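Local coordinates for kojibiose phosphorylase (Gut metagenome, PDB 6W0P), which belongs to the family 65 glycoside hydrolases and phosphorylases, which join an N-terminal beta-sandwich domain to a central helical catalytic domain, at residues N20-I32 against R43-L55. Residues are numbered along the deposited sequence; the frame is centred on the assembly and turned at random.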
# COMPACT_ATOMS: atom_id res chain seq x y z
N ASN A 20 -17.45 -42.79 -2.73
CA ASN A 20 -17.42 -42.28 -4.13
C ASN A 20 -16.50 -41.05 -4.20
O ASN A 20 -16.38 -40.33 -3.18
CB ASN A 20 -18.81 -41.93 -4.68
CG ASN A 20 -19.77 -43.10 -4.60
OD1 ASN A 20 -19.41 -44.24 -4.93
ND2 ASN A 20 -21.00 -42.82 -4.19
N PHE A 21 -15.88 -40.84 -5.36
CA PHE A 21 -15.05 -39.65 -5.65
C PHE A 21 -15.98 -38.50 -5.97
O PHE A 21 -16.84 -38.73 -6.81
CB PHE A 21 -14.12 -39.90 -6.84
CG PHE A 21 -13.21 -38.73 -7.16
CD1 PHE A 21 -12.55 -38.04 -6.14
CD2 PHE A 21 -12.99 -38.33 -8.47
CE1 PHE A 21 -11.71 -36.97 -6.44
CE2 PHE A 21 -12.15 -37.27 -8.76
CZ PHE A 21 -11.50 -36.60 -7.75
N HIS A 22 -15.83 -37.35 -5.31
CA HIS A 22 -16.51 -36.08 -5.66
C HIS A 22 -15.51 -35.15 -6.35
O HIS A 22 -14.65 -34.56 -5.69
CB HIS A 22 -17.11 -35.42 -4.42
CG HIS A 22 -17.98 -36.32 -3.63
ND1 HIS A 22 -17.47 -37.42 -2.95
CD2 HIS A 22 -19.31 -36.31 -3.42
CE1 HIS A 22 -18.46 -38.05 -2.35
NE2 HIS A 22 -19.60 -37.38 -2.62
N PRO A 23 -15.56 -35.05 -7.70
CA PRO A 23 -14.57 -34.26 -8.43
C PRO A 23 -14.48 -32.81 -7.96
O PRO A 23 -13.39 -32.31 -7.89
CB PRO A 23 -15.05 -34.35 -9.89
CG PRO A 23 -15.81 -35.66 -9.95
CD PRO A 23 -16.48 -35.76 -8.60
N ASP A 24 -15.63 -32.21 -7.63
CA ASP A 24 -15.78 -30.78 -7.26
C ASP A 24 -15.17 -30.52 -5.87
O ASP A 24 -14.96 -29.33 -5.55
CB ASP A 24 -17.26 -30.35 -7.32
CG ASP A 24 -18.21 -31.30 -6.61
OD1 ASP A 24 -18.01 -32.53 -6.76
OD2 ASP A 24 -19.13 -30.82 -5.91
N LYS A 25 -14.94 -31.57 -5.07
CA LYS A 25 -14.30 -31.49 -3.72
C LYS A 25 -12.84 -31.95 -3.80
O LYS A 25 -12.27 -32.15 -2.75
CB LYS A 25 -15.03 -32.37 -2.72
CG LYS A 25 -16.52 -32.10 -2.61
CD LYS A 25 -16.83 -30.66 -2.30
CE LYS A 25 -18.31 -30.44 -2.10
NZ LYS A 25 -18.62 -29.00 -1.86
N SER A 26 -12.29 -32.14 -5.00
CA SER A 26 -10.94 -32.72 -5.22
C SER A 26 -9.93 -32.04 -4.28
O SER A 26 -9.27 -32.73 -3.53
CB SER A 26 -10.54 -32.62 -6.68
OG SER A 26 -9.13 -32.69 -6.84
N MET A 27 -9.84 -30.72 -4.32
CA MET A 27 -8.84 -29.99 -3.50
C MET A 27 -9.29 -29.90 -2.03
O MET A 27 -8.40 -29.83 -1.16
CB MET A 27 -8.58 -28.59 -4.08
CG MET A 27 -7.63 -28.64 -5.31
SD MET A 27 -7.32 -26.99 -6.03
CE MET A 27 -6.59 -26.16 -4.62
N VAL A 28 -10.59 -29.96 -1.74
CA VAL A 28 -11.13 -29.95 -0.35
C VAL A 28 -10.65 -31.21 0.35
O VAL A 28 -10.13 -31.09 1.45
CB VAL A 28 -12.67 -29.83 -0.31
CG1 VAL A 28 -13.23 -30.12 1.07
CG2 VAL A 28 -13.14 -28.46 -0.78
N SER A 29 -10.79 -32.37 -0.30
CA SER A 29 -10.38 -33.70 0.22
C SER A 29 -8.86 -33.71 0.41
O SER A 29 -8.40 -34.06 1.50
CB SER A 29 -10.87 -34.80 -0.69
OG SER A 29 -12.29 -34.74 -0.83
N GLU A 30 -8.10 -33.29 -0.59
CA GLU A 30 -6.63 -33.13 -0.47
C GLU A 30 -6.29 -32.44 0.87
O GLU A 30 -5.32 -32.87 1.54
CB GLU A 30 -6.07 -32.28 -1.61
CG GLU A 30 -6.02 -32.97 -2.97
CD GLU A 30 -5.37 -32.14 -4.08
OE1 GLU A 30 -5.20 -30.90 -3.90
OE2 GLU A 30 -5.06 -32.72 -5.14
N SER A 31 -7.02 -31.38 1.24
CA SER A 31 -6.70 -30.58 2.45
C SER A 31 -7.07 -31.40 3.70
O SER A 31 -6.21 -31.61 4.57
CB SER A 31 -7.41 -29.25 2.41
OG SER A 31 -6.96 -28.46 1.32
N ILE A 32 -8.29 -31.91 3.73
CA ILE A 32 -8.92 -32.56 4.91
C ILE A 32 -8.14 -33.81 5.27
O ILE A 32 -7.91 -34.06 6.47
CB ILE A 32 -10.40 -32.86 4.62
CG1 ILE A 32 -11.21 -31.56 4.59
CG2 ILE A 32 -10.95 -33.86 5.63
CD1 ILE A 32 -12.66 -31.73 4.22
N ARG A 43 -0.35 -33.14 1.48
CA ARG A 43 -1.76 -33.09 1.04
C ARG A 43 -2.14 -34.48 0.55
O ARG A 43 -1.25 -35.24 0.14
CB ARG A 43 -1.94 -32.03 -0.06
CG ARG A 43 -1.96 -30.60 0.46
CD ARG A 43 -1.97 -29.59 -0.67
NE ARG A 43 -3.24 -29.63 -1.39
CZ ARG A 43 -4.34 -28.99 -1.03
NH1 ARG A 43 -4.38 -28.25 0.07
NH2 ARG A 43 -5.42 -29.08 -1.77
N ALA A 44 -3.44 -34.76 0.52
CA ALA A 44 -4.00 -36.07 0.11
C ALA A 44 -4.18 -36.08 -1.41
O ALA A 44 -5.22 -36.60 -1.89
CB ALA A 44 -5.29 -36.34 0.83
N PHE A 45 -3.19 -35.54 -2.12
CA PHE A 45 -3.18 -35.56 -3.60
C PHE A 45 -3.06 -37.03 -3.99
O PHE A 45 -2.41 -37.79 -3.27
CB PHE A 45 -2.06 -34.68 -4.15
CG PHE A 45 -0.67 -35.12 -3.77
CD1 PHE A 45 -0.02 -36.10 -4.49
CD2 PHE A 45 -0.04 -34.57 -2.67
CE1 PHE A 45 1.26 -36.52 -4.13
CE2 PHE A 45 1.22 -35.00 -2.29
CZ PHE A 45 1.87 -35.97 -3.02
N PHE A 46 -3.74 -37.40 -5.07
CA PHE A 46 -3.65 -38.71 -5.75
C PHE A 46 -2.19 -39.02 -6.07
O PHE A 46 -1.46 -38.14 -6.54
CB PHE A 46 -4.50 -38.72 -7.02
CG PHE A 46 -5.99 -38.72 -6.76
CD1 PHE A 46 -6.50 -38.75 -5.46
CD2 PHE A 46 -6.88 -38.75 -7.81
CE1 PHE A 46 -7.87 -38.79 -5.23
CE2 PHE A 46 -8.25 -38.78 -7.58
CZ PHE A 46 -8.74 -38.81 -6.29
N ASP A 47 -1.80 -40.27 -5.82
CA ASP A 47 -0.43 -40.78 -6.08
C ASP A 47 -0.22 -40.81 -7.60
O ASP A 47 0.72 -40.18 -8.06
CB ASP A 47 -0.26 -42.16 -5.45
CG ASP A 47 -0.83 -42.19 -4.05
OD1 ASP A 47 -0.05 -42.01 -3.11
OD2 ASP A 47 -2.07 -42.37 -3.92
N GLU A 48 -1.12 -41.48 -8.31
CA GLU A 48 -1.06 -41.65 -9.79
C GLU A 48 -1.27 -40.29 -10.45
O GLU A 48 -1.71 -39.37 -9.75
CB GLU A 48 -2.10 -42.66 -10.28
CG GLU A 48 -3.55 -42.18 -10.20
CD GLU A 48 -4.22 -42.25 -8.83
OE1 GLU A 48 -3.54 -42.62 -7.86
OE2 GLU A 48 -5.41 -41.91 -8.73
N THR A 49 -1.00 -40.19 -11.75
CA THR A 49 -1.35 -39.01 -12.59
C THR A 49 -2.82 -38.62 -12.36
O THR A 49 -3.70 -39.48 -12.40
CB THR A 49 -1.05 -39.30 -14.07
OG1 THR A 49 0.37 -39.45 -14.17
CG2 THR A 49 -1.53 -38.22 -15.01
N TYR A 50 -3.09 -37.34 -12.10
CA TYR A 50 -4.47 -36.79 -12.07
C TYR A 50 -4.46 -35.47 -12.82
O TYR A 50 -3.66 -34.57 -12.47
CB TYR A 50 -5.01 -36.64 -10.64
CG TYR A 50 -6.43 -36.12 -10.55
CD1 TYR A 50 -7.53 -36.93 -10.82
CD2 TYR A 50 -6.70 -34.81 -10.18
CE1 TYR A 50 -8.83 -36.47 -10.70
CE2 TYR A 50 -7.99 -34.33 -10.07
CZ TYR A 50 -9.06 -35.15 -10.33
OH TYR A 50 -10.34 -34.66 -10.21
N SER A 51 -5.31 -35.38 -13.85
CA SER A 51 -5.32 -34.28 -14.83
C SER A 51 -6.52 -33.36 -14.53
O SER A 51 -6.79 -32.47 -15.34
CB SER A 51 -5.34 -34.82 -16.24
OG SER A 51 -6.57 -35.47 -16.50
N GLY A 52 -7.22 -33.58 -13.41
CA GLY A 52 -8.23 -32.65 -12.89
C GLY A 52 -7.54 -31.55 -12.09
O GLY A 52 -6.30 -31.59 -12.02
N LYS A 53 -8.30 -30.63 -11.50
CA LYS A 53 -7.73 -29.57 -10.63
C LYS A 53 -7.19 -30.25 -9.36
O LYS A 53 -7.89 -31.03 -8.72
CB LYS A 53 -8.75 -28.43 -10.38
CG LYS A 53 -9.64 -28.56 -9.16
CD LYS A 53 -11.01 -27.88 -9.28
CE LYS A 53 -12.06 -28.51 -8.38
NZ LYS A 53 -12.27 -29.94 -8.72
N GLN A 54 -5.94 -29.99 -9.03
CA GLN A 54 -5.27 -30.58 -7.85
C GLN A 54 -4.23 -29.59 -7.40
O GLN A 54 -3.77 -28.76 -8.23
CB GLN A 54 -4.64 -31.94 -8.18
CG GLN A 54 -3.73 -31.94 -9.41
CD GLN A 54 -2.89 -33.20 -9.46
OE1 GLN A 54 -3.16 -34.21 -8.79
NE2 GLN A 54 -1.83 -33.13 -10.24
N LEU A 55 -3.89 -29.66 -6.12
CA LEU A 55 -2.70 -29.02 -5.55
C LEU A 55 -1.88 -30.13 -4.91
O LEU A 55 -2.21 -30.57 -3.81
CB LEU A 55 -3.09 -27.94 -4.55
CG LEU A 55 -1.91 -27.18 -3.95
CD1 LEU A 55 -1.05 -26.54 -5.04
CD2 LEU A 55 -2.37 -26.11 -2.96
O HOH W 1 -5.17 -35.00 -6.37
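In the N-terminal family 65 domain, the short helix 26-32 packs against the loop 43-55, and Glu30 reaches from that helix into the loop's concave side. Arg43 NH2 comes in on the anti lone pair of Glu30 OE1 at 2.8 Å, completing a salt bridge. Leu55 N arrives on the syn lone pair of Glu30 OE1 at 2.9 Å. Carboxylate and guanidinium planes stand 85° apart, although OE1 itself lies almost in the guanidinium plane. The other oxygen, Glu30 OE2, accepts from a water 2.6 Å away that also takes the N-H of Phe46 and donates to Gln54 OE1, tying the carboxylate to both arms of the loop. With CG anti to its carbonyl carbon (chi1 -73°) and the chain extended beyond, Glu30 carries its carboxylate to Arg43 NH2 and Leu55 N. Glu30 O receives Ala44 N at 2.9 Å.

Arg43 bends at chi3 (68°), laying its guanidinium beside the helix, where NH1 binds Ser31 OG and NE turns to Leu55 O. Leu55 CD2 covers the centre of one guanidinium face. Near the helix start, Ser26 OG donates to Lys53 O, while Lys53 NZ returns to Pro23 O at 2.7 Å, opposite the side used by Ser26 N. Beyond lies an aromatic cluster: Phe46 CZ lies over one face of the Phe21 ring, 3.5 Å from Phe21 CE1, the two planes oblique, and Tyr50 OH sits at the Phe21 edge.

Phe21 and Phe46 also touch Arg115 of strand 109-118, placing the cluster against the large antiparallel sheet. At the other end, Arg43 NH1 bonds Thr340 O and Ser31 OG bonds Thr660 O, both from the central catalytic part of the chain, consistent with a polar network lying near the meeting of the two domains.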